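Local coordinates for polyhedrin (Antheraea mylitta cypovirus 4, PDB 5A9C), which probably forms the crystalline occlusion bodies (polyhedra) in which the insect virus's particles are embedded, here as a base-domain-deleted mutant, at residues L62-W68 against H143-L149; R94-E98 against W116-C122. One frame throughout, in Å; residues are numbered along the deposited sequence.

Interaction 1 of 2, residues L62-W68 against H143-L149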
loop_
_atom_site.group_PDB
_atom_site.type_symbol
_atom_site.label_atom_id
_atom_site.label_comp_id
_atom_site.label_asym_id
_atom_site.label_seq_id
_atom_site.Cartn_x
_atom_site.Cartn_y
_atom_site.Cartn_z
ATOM N N LEU A 62 1.904 1.625 -11.343
ATOM C CA LEU A 62 1.681 2.587 -10.282
ATOM C C LEU A 62 0.204 2.938 -10.194
ATOM O O LEU A 62 -0.406 3.339 -11.185
ATOM C CB LEU A 62 2.501 3.853 -10.539
ATOM C CG LEU A 62 2.243 5.034 -9.600
ATOM C CD1 LEU A 62 2.755 4.739 -8.197
ATOM C CD2 LEU A 62 2.885 6.298 -10.150
ATOM N N LYS A 63 -0.363 2.768 -9.005
ATOM C CA LYS A 63 -1.716 3.218 -8.708
ATOM C C LYS A 63 -1.648 4.273 -7.613
ATOM O O LYS A 63 -1.189 3.995 -6.505
ATOM C CB LYS A 63 -2.588 2.045 -8.251
ATOM C CG LYS A 63 -2.754 0.949 -9.288
ATOM C CD LYS A 63 -3.510 -0.239 -8.714
ATOM C CE LYS A 63 -2.812 -0.783 -7.477
ATOM N NZ LYS A 63 -3.521 -1.955 -6.903
ATOM N N VAL A 64 -2.094 5.485 -7.922
ATOM C CA VAL A 64 -1.998 6.582 -6.969
ATOM C C VAL A 64 -3.357 7.158 -6.605
ATOM O O VAL A 64 -4.201 7.372 -7.470
ATOM C CB VAL A 64 -1.130 7.735 -7.519
ATOM C CG1 VAL A 64 -1.139 8.914 -6.554
ATOM C CG2 VAL A 64 0.284 7.258 -7.765
ATOM N N PHE A 65 -3.561 7.391 -5.314
ATOM C CA PHE A 65 -4.672 8.209 -4.847
ATOM C C PHE A 65 -4.149 9.214 -3.840
ATOM O O PHE A 65 -3.723 8.849 -2.745
ATOM C CB PHE A 65 -5.785 7.370 -4.216
ATOM C CG PHE A 65 -6.858 8.198 -3.545
ATOM C CD1 PHE A 65 -7.801 8.878 -4.297
ATOM C CD2 PHE A 65 -6.914 8.305 -2.163
ATOM C CE1 PHE A 65 -8.782 9.644 -3.688
ATOM C CE2 PHE A 65 -7.897 9.068 -1.547
ATOM C CZ PHE A 65 -8.831 9.737 -2.311
ATOM N N LEU A 66 -4.162 10.483 -4.227
ATOM C CA LEU A 66 -3.760 11.548 -3.327
ATOM C C LEU A 66 -5.002 12.133 -2.672
ATOM O O LEU A 66 -5.863 12.695 -3.351
ATOM C CB LEU A 66 -2.988 12.625 -4.094
ATOM C CG LEU A 66 -1.671 12.131 -4.708
ATOM C CD1 LEU A 66 -1.092 13.148 -5.685
ATOM C CD2 LEU A 66 -0.662 11.779 -3.618
ATOM N N ASN A 67 -5.109 11.980 -1.356
ATOM C CA ASN A 67 -6.266 12.497 -0.635
ATOM C C ASN A 67 -6.155 14.002 -0.430
ATOM O O ASN A 67 -5.090 14.589 -0.639
ATOM C CB ASN A 67 -6.455 11.777 0.704
ATOM C CG ASN A 67 -5.298 11.999 1.654
ATOM O OD1 ASN A 67 -5.018 13.128 2.048
ATOM N ND2 ASN A 67 -4.623 10.919 2.031
ATOM N N TRP A 68 -7.255 14.625 -0.020
ATOM C CA TRP A 68 -7.320 16.081 0.042
ATOM C C TRP A 68 -6.365 16.682 1.074
ATOM O O TRP A 68 -5.889 17.805 0.905
ATOM C CB TRP A 68 -8.759 16.553 0.291
ATOM C CG TRP A 68 -9.274 16.253 1.662
ATOM C CD1 TRP A 68 -9.908 15.116 2.070
ATOM C CD2 TRP A 68 -9.204 17.109 2.807
ATOM N NE1 TRP A 68 -10.235 15.209 3.402
ATOM C CE2 TRP A 68 -9.813 16.423 3.878
ATOM C CE3 TRP A 68 -8.686 18.387 3.033
ATOM C CZ2 TRP A 68 -9.918 16.974 5.155
ATOM C CZ3 TRP A 68 -8.789 18.933 4.300
ATOM C CH2 TRP A 68 -9.400 18.226 5.345
ATOM N N HIS A 143 -10.949 20.464 -2.342
ATOM C CA HIS A 143 -11.337 19.122 -1.914
ATOM C C HIS A 143 -11.285 18.053 -3.007
ATOM O O HIS A 143 -11.490 16.870 -2.727
ATOM C CB HIS A 143 -12.705 19.140 -1.228
ATOM C CG HIS A 143 -12.716 19.889 0.068
ATOM N ND1 HIS A 143 -11.584 20.472 0.598
ATOM C CD2 HIS A 143 -13.716 20.153 0.940
ATOM C CE1 HIS A 143 -11.888 21.060 1.740
ATOM N NE2 HIS A 143 -13.176 20.883 1.971
ATOM N N ASN A 144 -11.018 18.461 -4.244
ATOM C CA ASN A 144 -10.726 17.492 -5.295
ATOM C C ASN A 144 -9.644 16.532 -4.811
ATOM O O ASN A 144 -8.798 16.903 -4.000
ATOM C CB ASN A 144 -10.239 18.191 -6.569
ATOM C CG ASN A 144 -11.308 18.282 -7.642
ATOM O OD1 ASN A 144 -11.403 19.283 -8.354
ATOM N ND2 ASN A 144 -12.113 17.237 -7.770
ATOM N N THR A 145 -9.680 15.296 -5.294
ATOM C CA THR A 145 -8.576 14.370 -5.077
ATOM C C THR A 145 -8.017 13.942 -6.426
ATOM O O THR A 145 -8.633 14.190 -7.458
ATOM C CB THR A 145 -8.995 13.134 -4.254
ATOM O OG1 THR A 145 -10.224 12.605 -4.766
ATOM C CG2 THR A 145 -9.174 13.504 -2.785
ATOM N N VAL A 146 -6.848 13.311 -6.416
ATOM C CA VAL A 146 -6.188 12.931 -7.659
ATOM C C VAL A 146 -5.889 11.435 -7.730
ATOM O O VAL A 146 -5.377 10.844 -6.781
ATOM C CB VAL A 146 -4.876 13.717 -7.858
ATOM C CG1 VAL A 146 -4.156 13.234 -9.106
ATOM C CG2 VAL A 146 -5.156 15.216 -7.931
ATOM N N LYS A 147 -6.216 10.831 -8.868
ATOM C CA LYS A 147 -5.932 9.425 -9.119
ATOM C C LYS A 147 -5.077 9.301 -10.367
ATOM O O LYS A 147 -5.364 9.932 -11.384
ATOM C CB LYS A 147 -7.231 8.642 -9.313
ATOM C CG LYS A 147 -8.054 8.472 -8.053
ATOM C CD LYS A 147 -9.464 7.998 -8.376
ATOM C CE LYS A 147 -9.463 6.725 -9.210
ATOM N NZ LYS A 147 -10.845 6.375 -9.655
ATOM N N VAL A 148 -4.017 8.502 -10.286
ATOM C CA VAL A 148 -3.158 8.272 -11.444
ATOM C C VAL A 148 -2.909 6.783 -11.646
ATOM O O VAL A 148 -2.704 6.041 -10.684
ATOM C CB VAL A 148 -1.802 8.990 -11.307
ATOM C CG1 VAL A 148 -0.951 8.770 -12.554
ATOM C CG2 VAL A 148 -2.009 10.479 -11.055
ATOM N N LEU A 149 -2.942 6.353 -12.902
ATOM C CA LEU A 149 -2.576 4.990 -13.264
ATOM C C LEU A 149 -1.530 4.993 -14.372
ATOM O O LEU A 149 -1.709 5.632 -15.407
ATOM C CB LEU A 149 -3.798 4.200 -13.729
ATOM C CG LEU A 149 -3.477 2.831 -14.340
ATOM C CD1 LEU A 149 -2.865 1.906 -13.302
ATOM C CD2 LEU A 149 -4.717 2.200 -14.948
#
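Strand 61-66 and central strand 145-151 pair within a three-stranded sheet of polyhedrin, their short axes 4.7 Å apart at 178°. Val-64 with Val-148 and Leu-66 with Val-146 are the hydrogen-bonded pairs. Val-64 N reaches Val-148 O at 2.9 Å in the carbonyl plane, whereas Val-148 N lies tilted from the plane of the Val-64 carbonyl it donates to; Val-146 N to Leu-66 O is the longest of the four, at 3.3 Å. On the Val-64 face, Val-64 CB meets Val-148 CB at 4.0 Å and Leu-66 packs on Tyr-56 and Phe-54. On the other face the Phe-65 ring, with CG anti to the backbone N (chi1 172°), leans across the partner strand: Lys-147 CG touches its edge at CD1, 3.8 Å away, and Thr-145 CB lies 3.5 Å from Phe-65 CE1. Thr-145 OG1 is hydrogen-bonded to Thr-100 OG1 and Asn-101 O; Lys-147 NZ salt-bridges Glu-98 and hydrogen-bonds Ala-115 O. Trp-68 and His-143 meet obliquely, planes at 50°. Lys-63 NZ bonds to Leu-170 O of the second subunit, where Phe-65 packs on Cys-176 and Trp-68 on Asn-178, so this outer strand of the chain's antiparallel sheet faces that subunit.

Interaction 2 of 2, residues R94-E98 against W116-C122; sequences RARVE and WGPHVIC
Arg-96 lies across one face of the Trp-116 indole, its aliphatic part and its charged end meeting different rings. Arg-96 CD sits over the six-membered ring of Trp-116, 3.5 Å from its centroid and 13° off the normal, a CH-pi contact. Further out, the guanidinium makes a cation-pi contact with the five-membered ring, Arg-96 NH1 coming within 3.3 Å of Trp-116 CD1. The guanidinium and indole planes stand 67° apart, so the group presents an edge to the ring and is not stacked flat on it. A bend at chi3 (71°) turns the guanidinium back along its own chain, where Arg-96 NE bonds to Arg-94 O at 2.9 Å, with a weak second bond from NH2 to the same oxygen; together they limit rotation of the group.

Glu-98 meets the same indole obliquely, with Glu-98 CD 3.7 Å from Trp-116 CE3, and Glu-98 OE1 accepts Gly-117 N through its syn lone pair at 2.9 Å. On the strand itself, between Arg-96 and Glu-98, Val-97 forms a single antiparallel bridge with Ile-121, by which a loop without regular structure docks on edge strand 96-100 of the three-stranded sheet. Val-97 N bonds to Ile-121 O at 3.0 Å; the return bond, Ile-121 N to Val-97 O, is 2.8 Å and lies nearly in line with the carbonyl, though bent at the hydrogen. Val-120 CG2 packs against Arg-96 CB at 3.7 Å. In the next shell Lys-147 and Asn-106 hold Glu-98 OE2, and Lys-147 makes its own cation-pi contact with Trp-116. Val-97 packs on Val-84 and Phe-86, and Ile-121 on Val-136 and Val-138.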
loop_
_atom_site.group_PDB
_atom_site.type_symbol
_atom_site.label_atom_id
_atom_site.label_comp_id
_atom_site.label_asym_id
_atom_site.label_seq_id
_atom_site.Cartn_x
_atom_site.Cartn_y
_atom_site.Cartn_z
ATOM N N ARG A 94 -3.169 3.185 -21.941
ATOM C CA ARG A 94 -3.848 2.947 -20.669
ATOM C C ARG A 94 -3.488 3.965 -19.587
ATOM O O ARG A 94 -4.124 4.007 -18.535
ATOM C CB ARG A 94 -3.586 1.521 -20.171
ATOM C CG ARG A 94 -4.277 0.446 -20.998
ATOM C CD ARG A 94 -4.036 -0.941 -20.422
ATOM N NE ARG A 94 -4.703 -1.981 -21.202
ATOM C CZ ARG A 94 -4.154 -2.600 -22.242
ATOM N NH1 ARG A 94 -2.927 -2.282 -22.633
ATOM N NH2 ARG A 94 -4.831 -3.536 -22.894
ATOM N N ALA A 95 -2.472 4.782 -19.840
ATOM C CA ALA A 95 -2.089 5.820 -18.890
ATOM C C ALA A 95 -3.246 6.796 -18.703
ATOM O O ALA A 95 -3.876 7.216 -19.677
ATOM C CB ALA A 95 -0.842 6.551 -19.367
ATOM N N ARG A 96 -3.528 7.167 -17.457
ATOM C CA ARG A 96 -4.691 8.008 -17.191
ATOM C C ARG A 96 -4.633 8.761 -15.865
ATOM O O ARG A 96 -3.885 8.402 -14.954
ATOM C CB ARG A 96 -5.964 7.161 -17.229
ATOM C CG ARG A 96 -6.067 6.182 -16.076
ATOM C CD ARG A 96 -7.158 5.156 -16.310
ATOM N NE ARG A 96 -6.802 4.207 -17.356
ATOM C CZ ARG A 96 -7.525 3.136 -17.666
ATOM N NH1 ARG A 96 -8.646 2.878 -17.007
ATOM N NH2 ARG A 96 -7.126 2.321 -18.633
ATOM N N VAL A 97 -5.448 9.806 -15.779
ATOM C CA VAL A 97 -5.567 10.628 -14.589
ATOM C C VAL A 97 -7.025 11.042 -14.467
ATOM O O VAL A 97 -7.722 11.185 -15.471
ATOM C CB VAL A 97 -4.710 11.919 -14.702
ATOM C CG1 VAL A 97 -4.865 12.788 -13.456
ATOM C CG2 VAL A 97 -3.247 11.583 -14.933
ATOM N N GLU A 98 -7.497 11.220 -13.244
ATOM C CA GLU A 98 -8.781 11.877 -13.052
ATOM C C GLU A 98 -8.833 12.584 -11.708
ATOM O O GLU A 98 -8.185 12.168 -10.747
ATOM C CB GLU A 98 -9.952 10.901 -13.229
ATOM C CG GLU A 98 -10.235 9.996 -12.049
ATOM C CD GLU A 98 -11.404 9.060 -12.311
ATOM O OE1 GLU A 98 -11.917 9.057 -13.448
ATOM O OE2 GLU A 98 -11.811 8.332 -11.382
ATOM N N TRP A 116 -13.035 3.989 -12.963
ATOM C CA TRP A 116 -12.676 5.192 -13.709
ATOM C C TRP A 116 -13.921 5.821 -14.338
ATOM O O TRP A 116 -14.872 5.119 -14.681
ATOM C CB TRP A 116 -11.619 4.880 -14.770
ATOM C CG TRP A 116 -10.351 4.346 -14.178
ATOM C CD1 TRP A 116 -9.998 3.036 -14.045
ATOM C CD2 TRP A 116 -9.281 5.110 -13.608
ATOM N NE1 TRP A 116 -8.771 2.936 -13.434
ATOM C CE2 TRP A 116 -8.308 4.196 -13.159
ATOM C CE3 TRP A 116 -9.048 6.479 -13.441
ATOM C CZ2 TRP A 116 -7.121 4.605 -12.554
ATOM C CZ3 TRP A 116 -7.871 6.884 -12.838
ATOM C CH2 TRP A 116 -6.921 5.951 -12.404
ATOM N N GLY A 117 -13.909 7.144 -14.472
ATOM C CA GLY A 117 -15.066 7.872 -14.966
ATOM C C GLY A 117 -15.186 7.857 -16.476
ATOM O O GLY A 117 -14.234 7.525 -17.177
ATOM N N PRO A 118 -16.370 8.220 -16.992
ATOM C CA PRO A 118 -16.614 8.228 -18.441
ATOM C C PRO A 118 -15.770 9.262 -19.189
ATOM O O PRO A 118 -15.618 9.149 -20.407
ATOM C CB PRO A 118 -18.105 8.575 -18.545
ATOM C CG PRO A 118 -18.436 9.255 -17.251
ATOM C CD PRO A 118 -17.569 8.595 -16.223
ATOM N N HIS A 119 -15.232 10.250 -18.480
ATOM C CA HIS A 119 -14.404 11.274 -19.118
ATOM C C HIS A 119 -13.001 11.321 -18.521
ATOM O O HIS A 119 -12.402 12.393 -18.403
ATOM C CB HIS A 119 -15.065 12.655 -19.014
ATOM C CG HIS A 119 -16.506 12.669 -19.419
ATOM N ND1 HIS A 119 -16.912 12.760 -20.733
ATOM C CD2 HIS A 119 -17.639 12.602 -18.679
ATOM C CE1 HIS A 119 -18.232 12.744 -20.786
ATOM N NE2 HIS A 119 -18.697 12.650 -19.553
ATOM N N VAL A 120 -12.482 10.155 -18.145
ATOM C CA VAL A 120 -11.141 10.057 -17.583
ATOM C C VAL A 120 -10.122 10.721 -18.506
ATOM O O VAL A 120 -10.261 10.680 -19.729
ATOM C CB VAL A 120 -10.742 8.579 -17.332
ATOM C CG1 VAL A 120 -10.821 7.776 -18.623
ATOM C CG2 VAL A 120 -9.346 8.496 -16.722
ATOM N N ILE A 121 -9.110 11.348 -17.913
ATOM C CA ILE A 121 -8.073 12.038 -18.674
ATOM C C ILE A 121 -7.082 11.045 -19.272
ATOM O O ILE A 121 -6.389 10.332 -18.547
ATOM C CB ILE A 121 -7.321 13.060 -17.797
ATOM C CG1 ILE A 121 -8.314 14.049 -17.184
ATOM C CG2 ILE A 121 -6.263 13.796 -18.609
ATOM C CD1 ILE A 121 -7.693 15.029 -16.223
ATOM N N CYS A 122 -7.022 11.011 -20.600
ATOM C CA CYS A 122 -6.190 10.053 -21.318
ATOM C C CYS A 122 -6.034 10.443 -22.790
ATOM O O CYS A 122 -6.400 11.548 -23.195
ATOM C CB CYS A 122 -6.782 8.642 -21.206
ATOM S SG CYS A 122 -8.464 8.456 -21.875
#

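The centres of the two interactions lie about 12 Å apart on one three-stranded antiparallel sheet, ordered 61-66, 145-151, 96-100. Interaction 1 pairs the first two strands; interaction 2 adds the loop 116-122 to the third. Along the chain, both segments of interaction 2 fall between those of interaction 1. Across the sheet, the late strand 145-151 lies between the two earlier ones. Direct evidence of their coupling is the salt bridge from Lys-147 NZ to Glu-98 OE2 (2.8 Å), a probable hydrogen bond from Leu-149 N to Arg-96 O (3.0 Å), and Leu-149 CB packed on Trp-116 CZ2 (3.5 Å). The loop and strand 61-66 are thus joined through strands 96-100 and 145-151.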